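Local coordinates for protein beta-glucosidase (PDB 5M6G) that probably hydrolyses terminal, non-reducing beta-D-glucosyl residues with release of beta-D-glucose, as a member of glycosyl hydrolase family 3, at residues Q66-E71 against F339-R344; G86-G91 against I122-G127. All coordinates share one frame; numbering follows the deposited sequence.

Contact 1 (Q66-E71 against F339-R344)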
# COMPACT_ATOMS: atom_id res chain seq x y z
N GLN A 66 -0.69 -1.82 26.21
CA GLN A 66 -0.61 -0.79 25.18
C GLN A 66 0.29 -1.21 24.03
O GLN A 66 0.13 -0.70 22.92
CB GLN A 66 -0.10 0.54 25.73
CG GLN A 66 -1.10 1.31 26.56
CD GLN A 66 -2.33 1.68 25.77
OE1 GLN A 66 -2.26 2.42 24.79
NE2 GLN A 66 -3.48 1.17 26.20
N MET A 67 1.23 -2.13 24.26
CA MET A 67 2.17 -2.54 23.23
C MET A 67 1.60 -3.59 22.28
O MET A 67 2.29 -4.01 21.35
CB MET A 67 3.46 -3.04 23.89
CG MET A 67 4.20 -1.92 24.61
SD MET A 67 5.59 -2.49 25.60
CE MET A 67 6.67 -3.10 24.30
N VAL A 68 0.36 -4.01 22.49
CA VAL A 68 -0.28 -5.06 21.70
C VAL A 68 -1.19 -4.43 20.65
O VAL A 68 -2.00 -3.55 20.96
CB VAL A 68 -1.07 -6.02 22.61
CG1 VAL A 68 -1.88 -7.00 21.77
CG2 VAL A 68 -0.12 -6.76 23.58
N GLN A 69 -1.06 -4.88 19.40
CA GLN A 69 -2.06 -4.63 18.37
C GLN A 69 -2.55 -5.98 17.88
O GLN A 69 -1.79 -6.75 17.28
CB GLN A 69 -1.49 -3.80 17.21
CG GLN A 69 -2.54 -3.49 16.13
CD GLN A 69 -1.91 -2.78 14.95
OE1 GLN A 69 -1.14 -3.38 14.21
NE2 GLN A 69 -2.20 -1.50 14.80
N VAL A 70 -3.82 -6.29 18.16
CA VAL A 70 -4.38 -7.61 17.89
C VAL A 70 -5.36 -7.51 16.73
O VAL A 70 -6.10 -6.53 16.60
CB VAL A 70 -5.03 -8.23 19.15
CG1 VAL A 70 -6.29 -7.45 19.62
CG2 VAL A 70 -5.35 -9.69 18.91
N GLU A 71 -5.35 -8.54 15.88
CA GLU A 71 -6.26 -8.58 14.74
C GLU A 71 -7.68 -8.87 15.24
O GLU A 71 -7.89 -9.70 16.12
CB GLU A 71 -5.80 -9.65 13.75
CG GLU A 71 -6.11 -9.34 12.28
CD GLU A 71 -7.56 -9.58 11.92
OE1 GLU A 71 -8.16 -10.54 12.44
OE2 GLU A 71 -8.10 -8.79 11.12
N PHE A 339 3.36 -4.40 18.82
CA PHE A 339 3.53 -5.70 18.19
C PHE A 339 2.22 -6.16 17.57
O PHE A 339 1.21 -6.34 18.27
CB PHE A 339 4.10 -6.70 19.19
CG PHE A 339 5.50 -6.34 19.57
CD1 PHE A 339 5.73 -5.36 20.53
CD2 PHE A 339 6.57 -6.88 18.88
CE1 PHE A 339 7.03 -4.98 20.83
CE2 PHE A 339 7.85 -6.52 19.18
CZ PHE A 339 8.09 -5.57 20.15
N MET A 340 2.24 -6.31 16.25
CA MET A 340 1.07 -6.66 15.46
C MET A 340 0.95 -8.17 15.43
O MET A 340 1.87 -8.85 14.96
CB MET A 340 1.20 -6.09 14.05
CG MET A 340 -0.01 -6.32 13.16
SD MET A 340 0.39 -5.88 11.45
CE MET A 340 0.77 -4.15 11.61
N MET A 341 -0.17 -8.71 15.92
CA MET A 341 -0.31 -10.15 16.05
C MET A 341 -1.71 -10.59 15.64
O MET A 341 -2.69 -9.86 15.84
CB MET A 341 0.02 -10.60 17.48
CG MET A 341 -0.91 -10.03 18.55
SD MET A 341 -0.19 -10.32 20.19
CE MET A 341 1.17 -9.15 20.20
N SER A 342 -1.79 -11.80 15.08
CA SER A 342 -3.06 -12.37 14.62
C SER A 342 -3.88 -12.95 15.76
O SER A 342 -5.09 -13.16 15.58
CB SER A 342 -2.81 -13.46 13.58
OG SER A 342 -2.04 -14.53 14.11
N SER A 343 -3.24 -13.24 16.89
CA SER A 343 -3.86 -13.85 18.06
C SER A 343 -2.80 -13.95 19.13
O SER A 343 -1.68 -13.45 18.95
CB SER A 343 -4.42 -15.23 17.73
OG SER A 343 -3.36 -16.10 17.33
N ARG A 344 -3.13 -14.61 20.25
CA ARG A 344 -2.18 -14.89 21.33
C ARG A 344 -1.76 -13.64 22.10
O ARG A 344 -0.66 -13.58 22.65
CB ARG A 344 -0.94 -15.63 20.80
CG ARG A 344 -1.19 -17.06 20.36
CD ARG A 344 -0.28 -17.43 19.20
NE ARG A 344 -0.52 -16.55 18.06
CZ ARG A 344 0.43 -16.12 17.24
NH1 ARG A 344 0.13 -15.32 16.22
NH2 ARG A 344 1.69 -16.50 17.44
O HOH W 1 -6.95 -13.21 13.42
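Met-67 meets Phe-339 at the start of a parallel strand pair. Its carbonyl O accepts the Phe-339 N-H at 2.8 Å. The same O lies at the edge of the Phe-339 ring, near its plane. The two side chains run side by side, and Met-67 CE sits 4.0 Å from Phe-339 CE1. Val-68 CG1 is 4.0 Å from Met-341 SD, and these side chains cross at about a right angle. Helix 345-357 covers this face through Phe-348.

Gln-69 is held to strand 339-341 by two backbone bonds. Its N donates to Phe-339 O at 2.9 Å, and its O accepts from Met-341 N. Gln-69 and Met-340 both hold CG anti to the backbone N (chi1 -179° and -177°), and their side chains lie side by side, pointing the same way. Val-70 brings CG2 near Met-341 CG at 4.5 Å, a loose contact.

Glu-71 closes the ladder, its N donating to Met-341 O at 3.0 Å. OE2 is hydrogen-bonded to Ser-94 OG and Gly-91 N; OE1 forms a salt bridge with Lys-73. A water donates to both Glu-71 OE1 and Ser-342 O.

Strands 68-71 and 339-341 come first and last in the TIM-barrel-type N-terminal domain, so their pairing is consistent with barrel closure. Val-68, Val-70, Phe-339 and Met-341 make one face apolar. Gln-69 and Met-340 line the other, where Met-340 reaches the sorbitol pocket. There Gln-69 NE2 is satisfied by Ser-87, but buried OE1, 3.3 Å from Met-340 CE, has no hydrogen-bonding partner in the model, probably a cost of packing against a thioether chain.

Contact 2 (G86-G91 against I122-G127). With SOR (sorbitol), chain L.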
# COMPACT_ATOMS: atom_id res chain seq x y z
N GLY A 86 -3.79 -2.07 23.51
CA GLY A 86 -3.65 -0.71 23.01
C GLY A 86 -4.21 -0.49 21.62
O GLY A 86 -4.60 0.62 21.28
N SER A 87 -4.27 -1.54 20.81
CA SER A 87 -4.63 -1.33 19.42
C SER A 87 -5.29 -2.57 18.86
O SER A 87 -5.04 -3.69 19.32
CB SER A 87 -3.40 -0.96 18.58
OG SER A 87 -3.77 -0.70 17.24
N VAL A 88 -6.12 -2.36 17.84
CA VAL A 88 -6.69 -3.43 17.03
C VAL A 88 -6.44 -3.08 15.57
O VAL A 88 -6.35 -1.90 15.21
CB VAL A 88 -8.20 -3.62 17.32
CG1 VAL A 88 -8.82 -4.66 16.39
CG2 VAL A 88 -8.41 -4.03 18.78
N LEU A 89 -6.29 -4.11 14.73
CA LEU A 89 -6.21 -3.90 13.29
C LEU A 89 -7.20 -4.81 12.58
O LEU A 89 -7.64 -5.84 13.12
CB LEU A 89 -4.81 -4.15 12.69
CG LEU A 89 -4.36 -5.60 12.46
CD1 LEU A 89 -3.39 -5.72 11.29
CD2 LEU A 89 -3.73 -6.21 13.71
N SER A 90 -7.58 -4.40 11.38
CA SER A 90 -8.16 -5.31 10.40
C SER A 90 -7.04 -5.72 9.46
O SER A 90 -6.42 -4.86 8.82
CB SER A 90 -9.30 -4.65 9.62
OG SER A 90 -10.50 -4.65 10.36
N GLY A 91 -6.74 -7.01 9.41
CA GLY A 91 -5.90 -7.51 8.34
C GLY A 91 -6.61 -7.36 7.00
O GLY A 91 -7.79 -7.01 6.92
N ILE A 122 -8.16 4.58 28.45
CA ILE A 122 -7.25 4.88 27.34
C ILE A 122 -7.91 4.46 26.04
O ILE A 122 -8.20 3.27 25.84
CB ILE A 122 -5.90 4.17 27.49
CG1 ILE A 122 -5.18 4.66 28.75
CG2 ILE A 122 -5.06 4.39 26.24
CD1 ILE A 122 -3.86 3.93 28.99
N PRO A 123 -8.16 5.39 25.11
CA PRO A 123 -8.86 5.01 23.89
C PRO A 123 -7.99 4.11 23.03
O PRO A 123 -6.75 4.15 23.07
CB PRO A 123 -9.15 6.35 23.21
CG PRO A 123 -8.11 7.27 23.74
CD PRO A 123 -7.76 6.80 25.12
N LEU A 124 -8.67 3.25 22.28
CA LEU A 124 -8.02 2.37 21.32
C LEU A 124 -7.55 3.16 20.10
O LEU A 124 -8.17 4.17 19.72
CB LEU A 124 -9.00 1.29 20.88
CG LEU A 124 -8.51 -0.04 20.35
CD1 LEU A 124 -7.81 -0.79 21.46
CD2 LEU A 124 -9.72 -0.81 19.87
N ILE A 125 -6.47 2.70 19.48
CA ILE A 125 -6.09 3.15 18.14
C ILE A 125 -6.30 1.97 17.20
O ILE A 125 -5.94 0.83 17.53
CB ILE A 125 -4.65 3.70 18.10
CG1 ILE A 125 -4.37 4.46 16.80
CG2 ILE A 125 -3.60 2.60 18.32
CD1 ILE A 125 -3.01 5.16 16.79
N TYR A 126 -6.94 2.22 16.07
CA TYR A 126 -7.29 1.16 15.13
C TYR A 126 -6.49 1.35 13.85
O TYR A 126 -6.46 2.45 13.30
CB TYR A 126 -8.80 1.17 14.83
CG TYR A 126 -9.34 -0.15 14.32
CD1 TYR A 126 -9.03 -0.61 13.04
CD2 TYR A 126 -10.16 -0.94 15.13
CE1 TYR A 126 -9.53 -1.82 12.58
CE2 TYR A 126 -10.66 -2.15 14.67
CZ TYR A 126 -10.35 -2.58 13.40
OH TYR A 126 -10.84 -3.79 12.95
N GLY A 127 -5.84 0.28 13.39
CA GLY A 127 -5.04 0.33 12.17
C GLY A 127 -5.60 -0.52 11.04
O GLY A 127 -6.35 -1.47 11.28
C1 SOR L . 2.27 -4.98 5.41
C2 SOR L . 0.82 -4.99 5.85
C3 SOR L . 0.51 -6.32 6.53
C4 SOR L . -0.99 -6.53 6.68
C5 SOR L . -1.38 -8.00 6.82
C6 SOR L . -2.88 -8.12 6.60
O1 SOR L . 2.47 -4.08 4.35
O2 SOR L . 0.59 -3.91 6.75
O3 SOR L . 1.12 -6.32 7.80
O4 SOR L . -1.46 -5.81 7.80
O5 SOR L . -0.68 -8.83 5.90
O6 SOR L . -3.24 -9.46 6.32
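Val-88 overlaps the Tyr-126 ring, its CG1 3.6 Å from CE2. The strands belong to a beta-alpha-beta unit, with helix 101-116 between them, in the TIM-barrel-type N-terminal domain. They run parallel, their axes 23° apart. Val-88 CG2 also meets Leu-124 CD2 at 3.6 Å. Val-88 O accepts from Gly-127 N at 2.9 Å and lies over one face of the Tyr-126 ring, offset toward the rim.

The Tyr-126 ring extends to Ser-90 of segment 86-91. At the ring's far end, OH donates to Ser-90 OG at 2.8 Å, and OG lies in the ring plane. Ser-90 OG is also bonded to Ser-94 O. An alanine in place of Tyr-126 would probably leave Ser-90 OG without this donor and open a gap beside Val-88 CG1.

Leu-89 pairs with Gly-127 in the ladder. Its CA makes a CA-H...O contact with Gly-127 O at 3.2 Å, and that O also accepts the Ser-90 N-H. Where Ser-87 pairs with Ile-125, Ile-125 O takes two donors, Val-88 N in the carbonyl plane and Ser-87 OG. Ser-87 OG is also hydrogen-bonded to Gln-69 NE2. It stands 43° out of the carbonyl plane, 2.7 Å from Ile-125 O.

In the fold
Contacts 1 and 2 lie in one parallel sheet, where strands 68-71 and 87-90 are neighbours. Their centres are 9 Å apart, and contact 2 is nested within the chain between the segments of contact 1. Two polar links join them: Glu-71 OE2 to Gly-91 N at 2.8 Å and Gln-69 NE2 to Ser-87 OG at 3.0 Å, both probable hydrogen bonds. Both reach the sorbitol pocket toward the C-terminal ends of the strands, where TIM-barrel domains place the active site. Contact 1 supplies Met-340, whose side chain is about 4 Å from the ligand by nearest atoms. Contact 2 supplies Gly-91, with CA 3.5 Å from sorbitol C6, and Leu-89. Asp-129, Lys-231, His-232, Arg-192 and Asp-310 hydrogen-bond the sorbitol.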